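Local coordinates for INSIG protein homolog (Mycobacterium vanbaalenii PYR-1, PDB 4XU6), which binds diacylglycerol as a homotrimeric membrane protein of the INSIG family, bacterial kin of the proteins that monitor sterol levels, at residues A112-T115 with W116-G120. Numbering follows the deposited sequence.
Sequences AAIT and WCVLG. With BOG (octyl beta-D-glucopyranoside), chain D.
Ile114 and Val118 sit one turn apart on the flank of helix 101-119 where an octyl glucoside lies, and their side chains meet at an oblique angle, CG2 of Ile114 4.1 Å from CG2 of Val118. In Val118 the CG1 methyl is anti to the backbone N (chi1 174°), which swings CG2 back along the helix, 3.2 Å from Ile114 O. The same Val118 CG2 lies 3.7 Å from BOG C4'. The alkyl chain thus runs past both residues, while the sugar stays at the helix end, BOG O2 giving a hydrogen bond of 3.2 Å to Val118 O. This flank is partly exposed and bordered by detergent, though Ile114 also packs on Gly81 of the second subunit.

Burial is deeper between helices. Thr115 is enclosed by Ala85 of helix 76-96 and Val174 of helix 164-184; its OG1, beside its own backbone N (chi1 -58°), is satisfied by Ala111 O. Leu119, also buried, touches Gln78 of helix 76-96 and lies near another octyl glucoside. Cys117 and Trp116 pack on Cys77, an engineered residue, of the second subunit.

Gly120 O lies 4.2 Å above one face of the Trp116 ring, toward the rim, and Trp116 NE1 is bonded to Asp121 O, a hold that would limit the indole's rotation. Regular i to i+4 bonds run from Trp116 N to Ala112 O through Gly120 N to Trp116 O, as in an alpha-helix, and Gly120 leaves helical geometry. These are the last turns of one of the six transmembrane helices of this INSIG homolog.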
# COMPACT_ATOMS: atom_id res chain seq x y z
N ALA A 112 3.19 8.03 -4.34
CA ALA A 112 3.01 9.48 -4.38
C ALA A 112 1.82 9.90 -5.25
O ALA A 112 1.08 10.81 -4.89
CB ALA A 112 4.30 10.15 -4.88
N ALA A 113 1.65 9.24 -6.39
CA ALA A 113 0.52 9.54 -7.27
C ALA A 113 -0.80 9.21 -6.58
O ALA A 113 -1.76 9.97 -6.68
CB ALA A 113 0.64 8.77 -8.58
N ILE A 114 -0.85 8.07 -5.90
CA ILE A 114 -2.07 7.67 -5.22
C ILE A 114 -2.40 8.65 -4.08
O ILE A 114 -3.55 9.06 -3.90
CB ILE A 114 -2.00 6.23 -4.71
CG1 ILE A 114 -2.09 5.25 -5.90
CG2 ILE A 114 -3.13 5.94 -3.71
CD1 ILE A 114 -1.61 3.84 -5.59
N THR A 115 -1.37 9.03 -3.32
CA THR A 115 -1.53 10.02 -2.25
C THR A 115 -2.14 11.31 -2.79
O THR A 115 -3.11 11.83 -2.23
CB THR A 115 -0.17 10.32 -1.57
OG1 THR A 115 0.36 9.10 -1.06
CG2 THR A 115 -0.34 11.30 -0.40
N TRP A 116 -1.60 11.81 -3.90
CA TRP A 116 -2.13 13.03 -4.50
C TRP A 116 -3.56 12.84 -5.04
O TRP A 116 -4.42 13.71 -4.86
CB TRP A 116 -1.21 13.56 -5.60
CG TRP A 116 -1.79 14.82 -6.19
CD1 TRP A 116 -1.81 16.06 -5.62
CD2 TRP A 116 -2.49 14.93 -7.43
NE1 TRP A 116 -2.48 16.95 -6.44
CE2 TRP A 116 -2.90 16.28 -7.56
CE3 TRP A 116 -2.81 14.03 -8.45
CZ2 TRP A 116 -3.61 16.74 -8.68
CZ3 TRP A 116 -3.50 14.49 -9.56
CH2 TRP A 116 -3.90 15.83 -9.67
N CYS A 117 -3.81 11.72 -5.71
CA CYS A 117 -5.17 11.47 -6.24
C CYS A 117 -6.22 11.46 -5.13
O CYS A 117 -7.33 11.97 -5.31
CB CYS A 117 -5.22 10.16 -7.01
SG CYS A 117 -4.40 10.24 -8.62
N VAL A 118 -5.87 10.87 -3.99
CA VAL A 118 -6.82 10.74 -2.89
C VAL A 118 -7.01 12.07 -2.14
O VAL A 118 -8.14 12.43 -1.78
CB VAL A 118 -6.37 9.65 -1.90
CG1 VAL A 118 -7.29 9.61 -0.67
CG2 VAL A 118 -6.34 8.28 -2.58
N LEU A 119 -5.92 12.80 -1.94
CA LEU A 119 -5.92 13.90 -0.97
C LEU A 119 -5.61 15.28 -1.54
O LEU A 119 -5.94 16.29 -0.92
CB LEU A 119 -4.87 13.61 0.11
CG LEU A 119 -5.06 12.35 0.95
CD1 LEU A 119 -3.85 12.21 1.85
CD2 LEU A 119 -6.33 12.44 1.77
N GLY A 120 -4.96 15.32 -2.69
CA GLY A 120 -4.41 16.58 -3.17
C GLY A 120 -5.30 17.35 -4.13
O GLY A 120 -6.31 16.84 -4.62
C1 BOG D . -11.26 10.47 -5.50
O1 BOG D . -10.36 9.44 -5.12
C2 BOG D . -10.86 11.76 -4.80
O2 BOG D . -10.72 11.55 -3.38
C3 BOG D . -11.92 12.81 -5.07
O3 BOG D . -11.49 14.06 -4.53
C4 BOG D . -12.16 12.98 -6.57
O4 BOG D . -13.50 13.43 -6.79
C5 BOG D . -11.93 11.75 -7.45
O5 BOG D . -11.13 10.70 -6.89
C6 BOG D . -11.18 12.28 -8.65
O6 BOG D . -10.28 13.32 -8.23
C1' BOG D . -9.78 8.82 -6.27
C2' BOG D . -9.19 7.49 -5.83
C3' BOG D . -7.87 7.26 -6.53
C4' BOG D . -7.00 6.35 -5.67
C5' BOG D . -6.91 4.96 -6.27
C6' BOG D . -6.47 3.95 -5.23
C7' BOG D . -6.43 2.55 -5.81
C8' BOG D . -6.03 1.55 -4.75